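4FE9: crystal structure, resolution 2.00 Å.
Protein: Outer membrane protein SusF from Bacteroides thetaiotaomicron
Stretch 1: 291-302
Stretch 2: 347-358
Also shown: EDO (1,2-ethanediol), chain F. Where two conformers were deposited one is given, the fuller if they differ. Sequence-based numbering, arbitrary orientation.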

# COMPACT_ATOMS: atom_id res chain seq x y z
N THR A 291 7.65 -16.05 3.14
CA THR A 291 6.93 -14.79 3.03
C THR A 291 7.85 -13.68 2.58
O THR A 291 8.63 -13.14 3.37
CB THR A 291 6.19 -14.41 4.36
OG1 THR A 291 5.35 -15.50 4.79
CG2 THR A 291 5.33 -13.18 4.14
N LYS A 292 7.74 -13.36 1.30
CA LYS A 292 8.63 -12.45 0.57
C LYS A 292 8.97 -11.14 1.33
O LYS A 292 8.11 -10.31 1.57
CB LYS A 292 7.97 -12.12 -0.79
CG LYS A 292 8.79 -11.27 -1.74
CD LYS A 292 7.94 -10.85 -2.97
CE LYS A 292 8.01 -11.89 -4.08
NZ LYS A 292 9.25 -11.72 -4.88
N GLY A 293 10.25 -10.91 1.55
CA GLY A 293 10.71 -9.58 1.96
C GLY A 293 10.23 -9.19 3.37
O GLY A 293 10.23 -8.02 3.72
N THR A 294 9.84 -10.18 4.17
CA THR A 294 9.34 -9.90 5.50
C THR A 294 10.15 -10.56 6.60
O THR A 294 10.60 -11.72 6.45
CB THR A 294 7.87 -10.28 5.63
OG1 THR A 294 7.73 -11.70 5.61
CG2 THR A 294 7.08 -9.68 4.50
N PHE A 295 10.34 -9.83 7.70
CA PHE A 295 11.36 -10.15 8.71
C PHE A 295 10.86 -9.73 10.07
O PHE A 295 9.93 -8.91 10.16
CB PHE A 295 12.69 -9.42 8.43
CG PHE A 295 13.26 -9.70 7.11
CD1 PHE A 295 14.16 -10.73 6.94
CD2 PHE A 295 12.96 -8.90 6.02
CE1 PHE A 295 14.67 -11.03 5.68
CE2 PHE A 295 13.49 -9.17 4.77
CZ PHE A 295 14.33 -10.24 4.59
N TRP A 296 11.44 -10.28 11.12
CA TRP A 296 11.09 -9.93 12.48
C TRP A 296 12.26 -10.12 13.44
O TRP A 296 13.29 -10.74 13.09
CB TRP A 296 9.85 -10.69 12.96
CG TRP A 296 10.08 -12.21 13.16
CD1 TRP A 296 10.12 -13.17 12.19
CD2 TRP A 296 10.49 -12.85 14.38
NE1 TRP A 296 10.53 -14.39 12.73
CE2 TRP A 296 10.71 -14.22 14.08
CE3 TRP A 296 10.78 -12.39 15.67
CZ2 TRP A 296 11.07 -15.14 15.04
CZ3 TRP A 296 11.08 -13.31 16.65
CH2 TRP A 296 11.22 -14.67 16.34
N GLY A 297 12.19 -9.44 14.59
CA GLY A 297 13.14 -9.66 15.64
C GLY A 297 12.56 -9.21 16.95
O GLY A 297 11.62 -8.42 16.98
N ILE A 298 13.11 -9.71 18.05
CA ILE A 298 12.79 -9.14 19.36
C ILE A 298 13.98 -8.42 19.95
O ILE A 298 15.11 -8.93 19.90
CB ILE A 298 12.28 -10.19 20.31
CG1 ILE A 298 10.83 -10.51 19.97
CG2 ILE A 298 12.39 -9.69 21.79
CD1 ILE A 298 10.28 -11.72 20.67
N PHE A 299 13.79 -7.12 20.20
CA PHE A 299 14.90 -6.22 20.46
C PHE A 299 14.56 -5.32 21.65
O PHE A 299 13.38 -5.14 21.98
CB PHE A 299 15.21 -5.34 19.25
CG PHE A 299 15.70 -6.10 18.05
CD1 PHE A 299 16.98 -6.68 18.03
CD2 PHE A 299 14.93 -6.15 16.89
CE1 PHE A 299 17.43 -7.37 16.92
CE2 PHE A 299 15.38 -6.84 15.76
CZ PHE A 299 16.66 -7.39 15.75
N TYR A 300 15.60 -4.82 22.32
CA TYR A 300 15.41 -3.86 23.41
C TYR A 300 15.61 -2.50 22.91
O TYR A 300 16.65 -2.20 22.35
CB TYR A 300 16.37 -4.11 24.58
CG TYR A 300 16.02 -3.24 25.79
CD1 TYR A 300 14.83 -3.47 26.51
CD2 TYR A 300 16.71 -2.09 26.05
CE1 TYR A 300 14.42 -2.62 27.52
CE2 TYR A 300 16.30 -1.21 27.06
CZ TYR A 300 15.14 -1.49 27.78
OH TYR A 300 14.72 -0.65 28.80
N PHE A 301 14.63 -1.62 23.15
CA PHE A 301 14.84 -0.18 22.84
C PHE A 301 14.71 0.68 24.11
O PHE A 301 13.77 0.51 24.89
CB PHE A 301 13.88 0.31 21.76
CG PHE A 301 14.01 -0.42 20.45
CD1 PHE A 301 14.94 -0.01 19.49
CD2 PHE A 301 13.20 -1.49 20.17
CE1 PHE A 301 15.04 -0.67 18.24
CE2 PHE A 301 13.28 -2.16 18.92
CZ PHE A 301 14.19 -1.72 17.96
N ALA A 302 15.76 1.42 24.39
CA ALA A 302 15.72 2.58 25.31
C ALA A 302 14.83 3.69 24.75
O ALA A 302 14.44 3.66 23.57
CB ALA A 302 17.11 3.11 25.53
N ALA A 347 10.84 3.29 26.10
CA ALA A 347 11.79 2.17 26.30
C ALA A 347 11.05 0.85 26.50
O ALA A 347 9.92 0.84 26.95
CB ALA A 347 12.74 2.44 27.49
N GLY A 348 11.65 -0.24 26.04
CA GLY A 348 11.05 -1.57 26.24
C GLY A 348 11.51 -2.60 25.23
O GLY A 348 12.34 -2.32 24.36
N TRP A 349 11.11 -3.85 25.47
CA TRP A 349 11.22 -4.94 24.49
C TRP A 349 10.08 -4.86 23.51
O TRP A 349 8.92 -4.80 23.91
CB TRP A 349 11.21 -6.31 25.21
CG TRP A 349 12.50 -6.61 25.98
CD1 TRP A 349 12.76 -6.36 27.30
CD2 TRP A 349 13.72 -7.16 25.44
NE1 TRP A 349 14.10 -6.61 27.58
CE2 TRP A 349 14.66 -7.22 26.49
CE3 TRP A 349 14.08 -7.67 24.18
CZ2 TRP A 349 15.95 -7.71 26.31
CZ3 TRP A 349 15.34 -8.19 24.02
CH2 TRP A 349 16.27 -8.20 25.07
N TYR A 350 10.41 -4.96 22.22
CA TYR A 350 9.39 -4.96 21.16
C TYR A 350 9.66 -6.07 20.14
O TYR A 350 10.80 -6.33 19.81
CB TYR A 350 9.41 -3.60 20.44
CG TYR A 350 9.05 -2.42 21.35
CD1 TYR A 350 7.74 -2.21 21.76
CD2 TYR A 350 10.01 -1.54 21.80
CE1 TYR A 350 7.41 -1.16 22.60
CE2 TYR A 350 9.69 -0.46 22.62
CZ TYR A 350 8.38 -0.28 23.00
OH TYR A 350 8.05 0.78 23.84
N LEU A 351 8.61 -6.72 19.69
CA LEU A 351 8.63 -7.45 18.41
C LEU A 351 8.58 -6.48 17.25
O LEU A 351 7.58 -5.77 17.05
CB LEU A 351 7.43 -8.43 18.32
CG LEU A 351 7.42 -9.32 17.04
CD1 LEU A 351 6.83 -10.70 17.29
CD2 LEU A 351 6.72 -8.67 15.91
N VAL A 352 9.71 -6.35 16.55
CA VAL A 352 9.80 -5.53 15.38
C VAL A 352 9.47 -6.35 14.12
O VAL A 352 10.04 -7.43 13.91
CB VAL A 352 11.19 -4.95 15.24
CG1 VAL A 352 11.30 -4.16 13.97
CG2 VAL A 352 11.51 -4.04 16.47
N TYR A 353 8.52 -5.87 13.33
CA TYR A 353 8.13 -6.53 12.09
C TYR A 353 8.34 -5.59 10.89
O TYR A 353 7.91 -4.44 10.93
CB TYR A 353 6.67 -6.94 12.18
CG TYR A 353 6.05 -7.41 10.89
CD1 TYR A 353 5.49 -6.51 10.00
CD2 TYR A 353 5.93 -8.77 10.62
CE1 TYR A 353 4.84 -6.95 8.85
CE2 TYR A 353 5.28 -9.21 9.49
CZ TYR A 353 4.76 -8.29 8.59
OH TYR A 353 4.14 -8.74 7.45
N VAL A 354 9.11 -6.05 9.89
CA VAL A 354 9.51 -5.21 8.75
C VAL A 354 9.20 -5.94 7.40
O VAL A 354 9.44 -7.16 7.26
CB VAL A 354 11.00 -4.84 8.77
CG1 VAL A 354 11.35 -3.91 7.58
CG2 VAL A 354 11.41 -4.19 10.09
N SER A 355 8.60 -5.23 6.47
CA SER A 355 8.29 -5.80 5.16
C SER A 355 8.78 -4.87 4.05
O SER A 355 8.61 -3.65 4.15
CB SER A 355 6.79 -6.04 5.05
OG SER A 355 6.47 -6.71 3.85
N VAL A 356 9.47 -5.41 3.07
CA VAL A 356 10.06 -4.61 1.98
C VAL A 356 9.82 -5.35 0.67
O VAL A 356 10.30 -6.49 0.49
CB VAL A 356 11.59 -4.44 2.18
CG1 VAL A 356 12.23 -3.65 1.02
CG2 VAL A 356 11.89 -3.79 3.51
N ILE A 357 8.97 -4.81 -0.18
CA ILE A 357 8.86 -5.33 -1.51
C ILE A 357 8.99 -4.23 -2.51
O ILE A 357 8.29 -3.22 -2.42
CB ILE A 357 7.56 -6.07 -1.71
CG1 ILE A 357 7.53 -7.33 -0.85
CG2 ILE A 357 7.39 -6.48 -3.20
CD1 ILE A 357 6.18 -7.63 -0.28
N GLY A 358 9.99 -4.34 -3.38
CA GLY A 358 10.36 -3.27 -4.27
C GLY A 358 10.58 -1.97 -3.51
O GLY A 358 11.46 -1.89 -2.66
C1 EDO F . 16.38 -11.31 17.52
O1 EDO F . 15.01 -11.67 17.76
C2 EDO F . 16.58 -11.30 16.02
O2 EDO F . 17.95 -11.02 15.74

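The two strands run antiparallel, their directions 163° apart, and the stretches bury 1021 Å² between them. The ladder rests on nine backbone hydrogen bonds. Reciprocal pairs recur at every second residue: Gly 297 N to Val 352 O is 3.0 Å and Val 352 N to Gly 297 O 2.8 Å, while Phe 299 N to Tyr 350 O is 3.1 Å and Tyr 350 N to Phe 299 O 3.0 Å. The last pair is short, with Gly 348 N 2.5 Å from Phe 301 O.

Alternation sends Phe 295, Phe 299, Phe 301, Tyr 350, Val 352 and Val 354 to one face. Phe 299 (chi1 -65°), Phe 301 (-60°) and Tyr 350 (-63°) all adopt m. In these conformations Phe 299 CD2 lies 4.0 Å and Phe 301 CE2 3.6 Å from Val 352 CG2, so one methyl of the t rotamer of Val 352 meets the edges of two rings. Phe 301 CD2 also packs 3.6 Å from Tyr 350 CD2. Gly 297 leaves room on this face: an ideal CB there would lie 2.3 Å from CE2 of Phe 299, a clash.

On the face carrying Ile 298, Tyr 300 and Trp 349, the rotamers are complementary. Trp 349 (m, chi2 93°) brings its indole end nearer the opposing strand; Tyr 300 (t) sets CB 3.9 Å from the centroid of the six-membered ring of Trp 349, just 6° off its normal. The Tyr 300 ring then points its edge at the five-membered ring of Trp 349, with planes at 61°. Ile 298 (m, t) adds an apolar contact, CG2 to Trp 349 CE3 at 3.6 Å.

At the far end, Gly 293 has phi 68°, which favours glycine; an ideal CB would also come 2.1 Å from Val 356 O. Thr 294 (p) directs OG1 to Thr 291 O, a 2.8 Å hydrogen bond bracing the type II turn.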